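PDB 6VXC: trans-4-hydroxy-L-proline dehydratase from Clostridioides difficile 70-100-2010, which catalyses the dehydration of trans-4-hydroxy-L-proline to (S)-1-pyrroline-5-carboxylate by glycyl radical chemistry, a step in the anaerobic breakdown of hydroxyproline. Local coordinates for residues Asp229-Leu234 and Trp284-Gly289; Asp298-Gly303 and Pro542-Ile547; Lys475-Thr480 and Thr579-Ala584; Ile575-Asp580 and Asn680-Ala685. All blocks are in the same frame, centred on the assembly; numbering follows the deposited sequence.

Interaction 1. Residues Asp229-Leu234 and Trp284-Gly289; sequences DAMVIL and WFVHIG
Leu234 meets the ring of Phe285 from above, and its atoms come closer to that ring step by step. CB points at helix 276-293 without touching the ring. CG, set anti to the backbone N (chi1 180°), lies over one face of the Phe285 ring, 4.2 Å from CD1. Of the two methyls it is CD2 that makes the contact: it sits 3.7 Å from Phe285 CD1 and 4.0 Å from CG of the same ring, near the rim on the side of CB. The pair joins two helices of the pyruvate formate-lyase-like fold, 214-248 and 276-293, linked by a largely helical length of chain without strands; their axes stand 11.0 Å apart at closest approach and run at 122° to each other. One turn earlier on helix 214-248, Met231 bends at chi2 and chi3 and carries its methyl across the gap, where CE lies 3.6 Å from the carbonyl O of Phe285 and 4.4 Å from Val286 CG2. Here the sulfur side chain packs on helix backbone as much as on side chains. Beyond the pair, Phe192 of helix 192-205 packs against both Met231 and Val286, while Ile76 of helix 64-78 touches Leu234.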
# COMPACT_ATOMS: atom_id res chain seq x y z
N ASP A 229 22.08 17.78 4.19
CA ASP A 229 23.49 17.42 4.29
C ASP A 229 23.70 15.92 4.20
O ASP A 229 24.69 15.45 3.63
CB ASP A 229 24.10 17.94 5.60
CG ASP A 229 24.20 19.44 5.67
OD1 ASP A 229 24.31 20.08 4.60
OD2 ASP A 229 24.18 19.98 6.80
N ALA A 230 22.81 15.15 4.82
CA ALA A 230 22.94 13.70 4.75
C ALA A 230 22.82 13.20 3.31
O ALA A 230 23.58 12.32 2.89
CB ALA A 230 21.90 13.04 5.65
N MET A 231 21.89 13.75 2.54
CA MET A 231 21.77 13.30 1.15
C MET A 231 23.01 13.66 0.35
O MET A 231 23.48 12.86 -0.46
CB MET A 231 20.50 13.88 0.50
CG MET A 231 19.20 13.37 1.13
SD MET A 231 19.02 11.58 1.06
CE MET A 231 18.83 11.30 -0.68
N VAL A 232 23.59 14.83 0.61
CA VAL A 232 24.83 15.21 -0.07
C VAL A 232 25.93 14.19 0.24
O VAL A 232 26.67 13.77 -0.66
CB VAL A 232 25.24 16.64 0.33
CG1 VAL A 232 26.63 16.97 -0.20
CG2 VAL A 232 24.22 17.63 -0.23
N ILE A 233 26.03 13.77 1.49
CA ILE A 233 27.03 12.78 1.88
C ILE A 233 26.76 11.44 1.21
O ILE A 233 27.70 10.72 0.85
CB ILE A 233 27.06 12.67 3.41
CG1 ILE A 233 27.71 13.93 4.01
CG2 ILE A 233 27.76 11.39 3.85
CD1 ILE A 233 27.40 14.10 5.47
N LEU A 234 25.49 11.07 1.06
CA LEU A 234 25.16 9.82 0.39
C LEU A 234 25.76 9.79 -1.01
O LEU A 234 26.39 8.81 -1.42
CB LEU A 234 23.65 9.63 0.33
CG LEU A 234 23.24 8.34 -0.37
CD1 LEU A 234 23.79 7.14 0.39
CD2 LEU A 234 21.72 8.29 -0.50
N TRP A 284 16.14 7.09 -6.99
CA TRP A 284 16.44 5.90 -6.20
C TRP A 284 17.16 6.25 -4.90
O TRP A 284 16.94 5.61 -3.87
CB TRP A 284 17.24 4.87 -7.01
CG TRP A 284 17.32 3.60 -6.22
CD1 TRP A 284 18.44 3.03 -5.68
CD2 TRP A 284 16.22 2.78 -5.81
NE1 TRP A 284 18.10 1.90 -4.98
CE2 TRP A 284 16.75 1.71 -5.05
CE3 TRP A 284 14.84 2.83 -6.04
CZ2 TRP A 284 15.94 0.72 -4.50
CZ3 TRP A 284 14.04 1.83 -5.49
CH2 TRP A 284 14.60 0.79 -4.73
N PHE A 285 18.06 7.25 -4.93
CA PHE A 285 18.70 7.70 -3.70
C PHE A 285 17.67 8.24 -2.71
O PHE A 285 17.72 7.94 -1.51
CB PHE A 285 19.75 8.78 -4.02
CG PHE A 285 21.10 8.23 -4.42
CD1 PHE A 285 21.55 7.00 -3.95
CD2 PHE A 285 21.93 8.97 -5.26
CE1 PHE A 285 22.80 6.51 -4.32
CE2 PHE A 285 23.20 8.49 -5.63
CZ PHE A 285 23.63 7.26 -5.16
N VAL A 286 16.74 9.06 -3.20
CA VAL A 286 15.66 9.56 -2.36
C VAL A 286 14.85 8.40 -1.80
O VAL A 286 14.48 8.39 -0.62
CB VAL A 286 14.77 10.55 -3.14
CG1 VAL A 286 13.55 10.95 -2.31
CG2 VAL A 286 15.55 11.79 -3.59
N HIS A 287 14.57 7.40 -2.63
CA HIS A 287 13.85 6.21 -2.17
C HIS A 287 14.59 5.51 -1.03
O HIS A 287 14.02 5.26 0.03
CB HIS A 287 13.64 5.26 -3.36
CG HIS A 287 12.87 4.02 -3.04
ND1 HIS A 287 11.61 3.77 -3.56
CD2 HIS A 287 13.19 2.93 -2.30
CE1 HIS A 287 11.18 2.60 -3.12
NE2 HIS A 287 12.12 2.07 -2.36
N ILE A 288 15.89 5.24 -1.22
CA ILE A 288 16.69 4.64 -0.16
C ILE A 288 16.64 5.51 1.08
O ILE A 288 16.57 5.01 2.21
CB ILE A 288 18.14 4.43 -0.64
CG1 ILE A 288 18.19 3.39 -1.76
CG2 ILE A 288 19.04 3.99 0.52
CD1 ILE A 288 17.70 2.05 -1.33
N GLY A 289 16.71 6.81 0.90
CA GLY A 289 16.68 7.74 2.01
C GLY A 289 15.41 7.68 2.84
O GLY A 289 15.48 7.47 4.05

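Interaction 2. Residues Asp298-Gly303 and Pro542-Ile547; sequences DAFTPG and PLMSTI
A chi1 of -155° swings the Phe300 ring out from the loop 298-303, CG lying opposite the backbone N, toward residues 542-547, where Met544 and Ile547 receive it. Met544 also starts anti to its N, then bends at chi2 and again at chi3, which brings both sulfur and methyl beside the ring. CE lies 3.9 Å from Phe300 CE1, and SD is 4.8 Å from the ring centroid, 47° off its normal, an oblique Met-aromatic contact. Ile547, three residues on, and Phe300 extend toward each other from opposite directions, Ile547 CD1 ending 3.9 Å from Phe300 CZ. Just after Phe300 in the chain the loop is braced by an ST turn, in which Thr301 OG1 accepts from Gly303 N at 3.0 Å. Within 542-547, Leu543 O accepts from both N and OG1 of Thr546. At the N-terminal end of helix 542-546, the carboxylate of Glu293 receives the backbone N-H groups of Leu543 and Met544. His287 and Val290 of helix 276-293 also pack on Phe300. No hydrogen bond links the two segments, so their buried junction relies on dispersion and on the polarisable sulfur beside the aromatic ring.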
# COMPACT_ATOMS: atom_id res chain seq x y z
N ASP A 298 4.18 1.20 2.39
CA ASP A 298 4.22 1.29 0.92
C ASP A 298 5.51 1.92 0.41
O ASP A 298 5.52 2.55 -0.65
CB ASP A 298 3.01 2.06 0.39
CG ASP A 298 1.69 1.37 0.70
OD1 ASP A 298 1.71 0.22 1.18
OD2 ASP A 298 0.64 1.98 0.45
N ALA A 299 6.61 1.70 1.14
CA ALA A 299 7.94 2.14 0.73
C ALA A 299 7.94 3.55 0.15
O ALA A 299 7.61 4.51 0.85
CB ALA A 299 8.51 1.14 -0.29
N PHE A 300 8.33 3.69 -1.11
CA PHE A 300 8.26 4.96 -1.83
C PHE A 300 8.02 4.64 -3.29
O PHE A 300 8.17 3.50 -3.72
CB PHE A 300 9.54 5.81 -1.62
CG PHE A 300 9.34 7.30 -1.80
CD1 PHE A 300 8.24 7.94 -1.26
CD2 PHE A 300 10.27 8.06 -2.48
CE1 PHE A 300 8.06 9.30 -1.41
CE2 PHE A 300 10.10 9.43 -2.63
CZ PHE A 300 9.01 10.05 -2.10
N THR A 301 7.61 5.65 -4.06
CA THR A 301 7.38 5.43 -5.48
C THR A 301 7.54 6.75 -6.22
O THR A 301 7.11 7.79 -5.71
CB THR A 301 5.98 4.86 -5.78
OG1 THR A 301 5.70 4.97 -7.18
CG2 THR A 301 4.89 5.60 -5.00
N PRO A 302 8.07 6.73 -7.44
CA PRO A 302 8.12 7.96 -8.23
C PRO A 302 6.75 8.42 -8.70
O PRO A 302 6.64 9.55 -9.20
CB PRO A 302 9.03 7.57 -9.40
CG PRO A 302 8.79 6.11 -9.55
CD PRO A 302 8.61 5.57 -8.18
N GLY A 303 5.72 7.60 -8.54
CA GLY A 303 4.38 8.01 -8.94
C GLY A 303 4.24 8.08 -10.45
O GLY A 303 4.25 7.05 -11.12
N PRO A 542 12.26 14.61 8.88
CA PRO A 542 12.81 15.79 8.18
C PRO A 542 13.20 15.51 6.74
O PRO A 542 13.04 16.39 5.89
CB PRO A 542 14.04 16.18 9.01
CG PRO A 542 14.00 15.36 10.23
CD PRO A 542 13.08 14.19 10.02
N LEU A 543 13.71 14.32 6.41
CA LEU A 543 14.05 14.08 5.01
C LEU A 543 12.80 14.12 4.14
O LEU A 543 12.73 14.90 3.18
CB LEU A 543 14.80 12.76 4.83
CG LEU A 543 15.14 12.40 3.37
CD1 LEU A 543 16.02 13.49 2.74
CD2 LEU A 543 15.83 11.03 3.24
N MET A 544 11.77 13.36 4.48
CA MET A 544 10.55 13.40 3.67
C MET A 544 10.01 14.83 3.56
O MET A 544 9.54 15.24 2.50
CB MET A 544 9.48 12.47 4.24
CG MET A 544 8.18 12.45 3.42
SD MET A 544 8.38 11.58 1.84
CE MET A 544 8.53 9.91 2.44
N SER A 545 10.10 15.61 4.64
CA SER A 545 9.56 16.96 4.62
C SER A 545 10.23 17.83 3.56
O SER A 545 9.59 18.73 3.01
CB SER A 545 9.68 17.61 6.00
OG SER A 545 8.98 16.86 6.97
N THR A 546 11.51 17.59 3.25
CA THR A 546 12.20 18.46 2.30
C THR A 546 11.62 18.38 0.90
O THR A 546 11.79 19.32 0.12
CB THR A 546 13.70 18.13 2.23
OG1 THR A 546 13.88 16.80 1.72
CG2 THR A 546 14.39 18.27 3.62
N ILE A 547 10.93 17.29 0.55
CA ILE A 547 10.48 17.10 -0.82
C ILE A 547 8.96 17.08 -0.95
O ILE A 547 8.45 16.71 -2.00
CB ILE A 547 11.08 15.82 -1.42
CG1 ILE A 547 10.68 14.61 -0.57
CG2 ILE A 547 12.60 15.96 -1.59
CD1 ILE A 547 11.00 13.27 -1.20

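Interaction 3. Residues Lys475-Thr480 and Thr579-Ala584; sequences KILELT and TDSLTA
Leu477 reaches from helix 473-481 to helix 575-591 and sets its two methyls against Ser581 and Leu582. Its chi1 of 178° sends the branch away from the backbone N and toward the other helix; CD1 meets Leu582 CD2 at 3.8 Å, while CD2 touches Ser581 CB at 3.6 Å and also lies beside Leu582 CG. The two leucine side chains run at a slant to one another, since Leu582 leaves its helix along the flank and only its branched end approaches: its CG lies 4.1 Å from Leu477 CD2. Ser581 presents its CB, whereas its OG turns back to its own helix and hydrogen-bonds Thr577 O one turn earlier. The hydroxyl is thereby occupied, and an apolar methylene is what the leucine meets.

Two threonines repeat this inward turn of a hydroxyl. Thr480 OG1 bonds Ile476 O at 2.8 Å and Thr583 OG1 bonds Thr579 O at 2.7 Å; in each case the hydroxyl and the threonine's own N reach the carbonyl oxygen from opposite faces of its plane. Charges are kept to another side of helix 473-481, where Lys475 NZ pairs with Glu478 OE1 at 2.9 Å and also with Asp486. Helix 506-538 packs against both elements, through Phe513 and Leu517 on Ile476 and Tyr506 on Leu582. This is helix-helix packing in a part of the fold away from the probable catalytic cysteine. With Ser581 OG turned to Thr577 O, Leu477 meets only carbon atoms, and no hydrogen bond crosses between 475-480 and 579-584; the contact rests on dispersion and the burial of apolar surface.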
# COMPACT_ATOMS: atom_id res chain seq x y z
N LYS A 475 -18.17 -8.13 10.86
CA LYS A 475 -18.21 -8.45 12.29
C LYS A 475 -18.97 -7.40 13.09
O LYS A 475 -19.50 -7.71 14.15
CB LYS A 475 -16.81 -8.64 12.84
CG LYS A 475 -16.77 -9.32 14.22
CD LYS A 475 -15.36 -9.77 14.57
CE LYS A 475 -15.27 -10.42 15.95
NZ LYS A 475 -15.79 -11.81 15.95
N ILE A 476 -19.08 -6.17 12.58
CA ILE A 476 -19.95 -5.20 13.23
C ILE A 476 -21.40 -5.66 13.14
O ILE A 476 -22.17 -5.51 14.10
CB ILE A 476 -19.74 -3.81 12.63
CG1 ILE A 476 -18.33 -3.31 13.00
CG2 ILE A 476 -20.84 -2.83 13.08
CD1 ILE A 476 -17.95 -1.98 12.38
N LEU A 477 -21.81 -6.26 12.01
CA LEU A 477 -23.14 -6.86 11.97
C LEU A 477 -23.23 -8.03 12.95
O LEU A 477 -24.24 -8.18 13.64
CB LEU A 477 -23.49 -7.33 10.55
CG LEU A 477 -24.87 -8.02 10.39
CD1 LEU A 477 -26.03 -7.09 10.75
CD2 LEU A 477 -25.07 -8.55 8.98
N GLU A 478 -22.17 -8.83 13.05
CA GLU A 478 -22.19 -9.93 14.00
C GLU A 478 -22.43 -9.43 15.42
O GLU A 478 -23.30 -9.95 16.12
CB GLU A 478 -20.88 -10.73 13.92
CG GLU A 478 -20.82 -11.97 14.82
CD GLU A 478 -19.56 -12.80 14.59
OE1 GLU A 478 -18.46 -12.34 14.92
OE2 GLU A 478 -19.68 -13.93 14.07
N LEU A 479 -21.72 -8.37 15.82
CA LEU A 479 -21.96 -7.77 17.13
C LEU A 479 -23.41 -7.32 17.26
O LEU A 479 -24.03 -7.55 18.30
CB LEU A 479 -21.01 -6.59 17.37
CG LEU A 479 -19.49 -6.78 17.48
CD1 LEU A 479 -18.83 -5.46 17.87
CD2 LEU A 479 -19.12 -7.89 18.46
N THR A 480 -23.94 -6.67 16.22
CA THR A 480 -25.34 -6.24 16.22
C THR A 480 -26.28 -7.41 16.49
O THR A 480 -27.24 -7.29 17.26
CB THR A 480 -25.70 -5.59 14.87
OG1 THR A 480 -24.79 -4.53 14.58
CG2 THR A 480 -27.15 -5.04 14.88
N THR A 579 -23.37 -6.85 2.74
CA THR A 579 -24.51 -6.60 1.87
C THR A 579 -25.37 -7.85 1.73
O THR A 579 -26.59 -7.80 1.91
CB THR A 579 -24.05 -6.15 0.47
OG1 THR A 579 -23.42 -4.87 0.54
CG2 THR A 579 -25.25 -6.06 -0.44
N ASP A 580 -24.74 -8.97 1.37
CA ASP A 580 -25.51 -10.20 1.21
C ASP A 580 -26.12 -10.66 2.53
O ASP A 580 -27.21 -11.24 2.53
CB ASP A 580 -24.65 -11.29 0.59
CG ASP A 580 -24.37 -11.07 -0.91
OD1 ASP A 580 -24.93 -10.14 -1.51
OD2 ASP A 580 -23.58 -11.84 -1.49
N SER A 581 -25.45 -10.41 3.66
CA SER A 581 -26.00 -10.81 4.96
C SER A 581 -27.26 -10.01 5.29
O SER A 581 -28.29 -10.59 5.65
CB SER A 581 -24.96 -10.66 6.06
OG SER A 581 -23.94 -11.62 5.92
N LEU A 582 -27.18 -8.68 5.19
CA LEU A 582 -28.36 -7.87 5.48
C LEU A 582 -29.45 -8.09 4.44
O LEU A 582 -30.64 -8.07 4.77
CB LEU A 582 -27.97 -6.39 5.55
CG LEU A 582 -27.35 -5.87 6.85
CD1 LEU A 582 -26.81 -4.44 6.67
CD2 LEU A 582 -28.35 -5.93 8.00
N THR A 583 -29.06 -8.32 3.18
CA THR A 583 -30.04 -8.67 2.17
C THR A 583 -30.74 -9.98 2.52
O THR A 583 -31.96 -10.09 2.39
CB THR A 583 -29.38 -8.77 0.78
OG1 THR A 583 -28.84 -7.50 0.39
CG2 THR A 583 -30.41 -9.20 -0.27
N ALA A 584 -29.98 -10.97 2.98
CA ALA A 584 -30.59 -12.24 3.37
C ALA A 584 -31.61 -12.05 4.49
O ALA A 584 -32.66 -12.70 4.51
CB ALA A 584 -29.51 -13.24 3.78

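Interaction 4. Residues Ile575-Asp580 and Asn680-Ala685; sequences IGTITD and NGRLCA
Asp580 and Asn680 press their CB atoms together at 3.6 Å, where helix 575-591 meets the loop 680-685. The same Asn680 CB also rests 3.6 Å from the carbonyl carbon of Asp580. Nearby, Thr577 CG2 touches Arg682 CD at 4.2 Å, a contact of methyl with the aliphatic part of the arginine chain. No direct hydrogen bond joins 575-580 to 680-685, yet one water links their polar ends, donating to Asp580 OD2 at 2.8 Å and accepting from Asn680 ND2 at 2.9 Å.

What holds these groups lies in the next shell. Asn680 has CG between its backbone N and carbonyl carbon (chi1 65°), a rotamer that curls the amide back over the loop; OD1 takes a weak bond from Arg682 N at 3.3 Å and a further one from Ser678 OG. Asp580 OD1 accepts from Tyr625 N, and OD2 accepts from the water. Thr577 OG1 hydrogen-bonds Glu695 OE2 and Ser689 N. For Arg682, the guanidinium group is spent on the loop itself: NE bonds Lys686 O, and NH1 bonds Gly676 O and Ser678 OG. Gly681, with its positive phi, carries the chain round between Asn680 and Arg682. The junction thus sets a loop preceding helix 703-711 against the first turns of helix 575-591. Its buried polar groups are met by backbone, side chains and a bridging water. The close contact is between CB methylenes, while the polar ends meet through the water, which probably tempers the carboxylate's charge.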
# COMPACT_ATOMS: atom_id res chain seq x y z
N ILE A 575 -17.67 -5.38 2.14
CA ILE A 575 -18.96 -4.82 1.75
C ILE A 575 -19.84 -5.89 1.09
O ILE A 575 -21.06 -5.90 1.28
CB ILE A 575 -18.74 -3.57 0.87
CG1 ILE A 575 -20.06 -2.85 0.54
CG2 ILE A 575 -17.91 -3.89 -0.39
CD1 ILE A 575 -20.80 -2.31 1.78
N GLY A 576 -19.26 -6.81 0.31
CA GLY A 576 -20.07 -7.86 -0.29
C GLY A 576 -20.67 -8.80 0.74
O GLY A 576 -21.87 -9.12 0.70
N THR A 577 -19.85 -9.27 1.67
CA THR A 577 -20.34 -10.16 2.72
C THR A 577 -21.48 -9.50 3.50
O THR A 577 -22.56 -10.08 3.64
CB THR A 577 -19.18 -10.53 3.66
OG1 THR A 577 -18.19 -11.26 2.94
CG2 THR A 577 -19.67 -11.38 4.84
N ILE A 578 -21.28 -8.25 3.94
CA ILE A 578 -22.32 -7.68 4.79
C ILE A 578 -23.55 -7.30 3.99
O ILE A 578 -24.67 -7.43 4.49
CB ILE A 578 -21.80 -6.49 5.63
CG1 ILE A 578 -22.95 -6.02 6.54
CG2 ILE A 578 -21.24 -5.37 4.76
CD1 ILE A 578 -22.59 -4.99 7.48
N THR A 579 -23.37 -6.85 2.74
CA THR A 579 -24.51 -6.60 1.87
C THR A 579 -25.37 -7.85 1.73
O THR A 579 -26.59 -7.80 1.91
CB THR A 579 -24.05 -6.15 0.47
OG1 THR A 579 -23.42 -4.87 0.54
CG2 THR A 579 -25.25 -6.06 -0.44
N ASP A 580 -24.74 -8.97 1.37
CA ASP A 580 -25.51 -10.20 1.21
C ASP A 580 -26.12 -10.66 2.53
O ASP A 580 -27.21 -11.24 2.53
CB ASP A 580 -24.65 -11.29 0.59
CG ASP A 580 -24.37 -11.07 -0.91
OD1 ASP A 580 -24.93 -10.14 -1.51
OD2 ASP A 580 -23.58 -11.84 -1.49
N ASN A 680 -25.55 -14.55 5.24
CA ASN A 680 -25.59 -14.81 3.80
C ASN A 680 -25.29 -16.27 3.46
O ASN A 680 -25.43 -16.65 2.30
CB ASN A 680 -24.59 -13.92 3.07
CG ASN A 680 -23.16 -14.22 3.45
OD1 ASN A 680 -22.87 -14.52 4.60
ND2 ASN A 680 -22.26 -14.15 2.48
N GLY A 681 -24.90 -17.08 4.44
CA GLY A 681 -24.53 -18.46 4.20
C GLY A 681 -23.04 -18.73 4.27
O GLY A 681 -22.65 -19.90 4.20
N ARG A 682 -22.21 -17.71 4.42
CA ARG A 682 -20.79 -17.92 4.65
C ARG A 682 -20.59 -18.64 5.98
O ARG A 682 -21.25 -18.33 6.97
CB ARG A 682 -20.05 -16.57 4.64
CG ARG A 682 -18.58 -16.62 4.99
CD ARG A 682 -18.05 -15.23 5.42
NE ARG A 682 -17.11 -15.41 6.51
CZ ARG A 682 -17.46 -15.61 7.77
NH1 ARG A 682 -18.74 -15.63 8.10
NH2 ARG A 682 -16.54 -15.80 8.70
N LEU A 683 -19.73 -19.65 5.99
CA LEU A 683 -19.59 -20.44 7.21
C LEU A 683 -18.52 -19.85 8.12
O LEU A 683 -17.72 -18.99 7.73
CB LEU A 683 -19.26 -21.89 6.88
CG LEU A 683 -20.31 -22.64 6.06
CD1 LEU A 683 -19.90 -24.09 5.90
CD2 LEU A 683 -21.70 -22.55 6.68
N CYS A 684 -18.51 -20.36 9.36
CA CYS A 684 -17.64 -19.89 10.42
C CYS A 684 -16.17 -19.94 10.01
O CYS A 684 -15.70 -20.94 9.46
CB CYS A 684 -17.87 -20.75 11.69
SG CYS A 684 -16.81 -20.33 13.09
N ALA A 685 -15.46 -18.86 10.31
CA ALA A 685 -14.02 -18.72 10.09
C ALA A 685 -13.62 -18.68 8.61
O ALA A 685 -12.43 -18.68 8.31
CB ALA A 685 -13.23 -19.83 10.79
O HOH W 1 -23.46 -14.33 -0.14

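In the fold
All four contacts are buried, and none lies at the probable catalytic residues. They form two pairs on opposite sides of the chain's centre: the centres of interactions 1 and 2 are about 11 Å apart, and those of interactions 3 and 4 about 7 Å. The first pair touches directly, Val286 CG1 lying 3.6 Å from Ile547 CD1. The second pair shares helix 575-591, with Thr579 and Asp580 in both, and has Ser581 OG 3.4 Å from Asn680 OD1. Interactions 1 to 3 are apolar, with sulfur and aromatic rings in the first two and aliphatic groups in the third, whereas the helix-loop junction of interaction 4 adds a single water bridge between polar side chains.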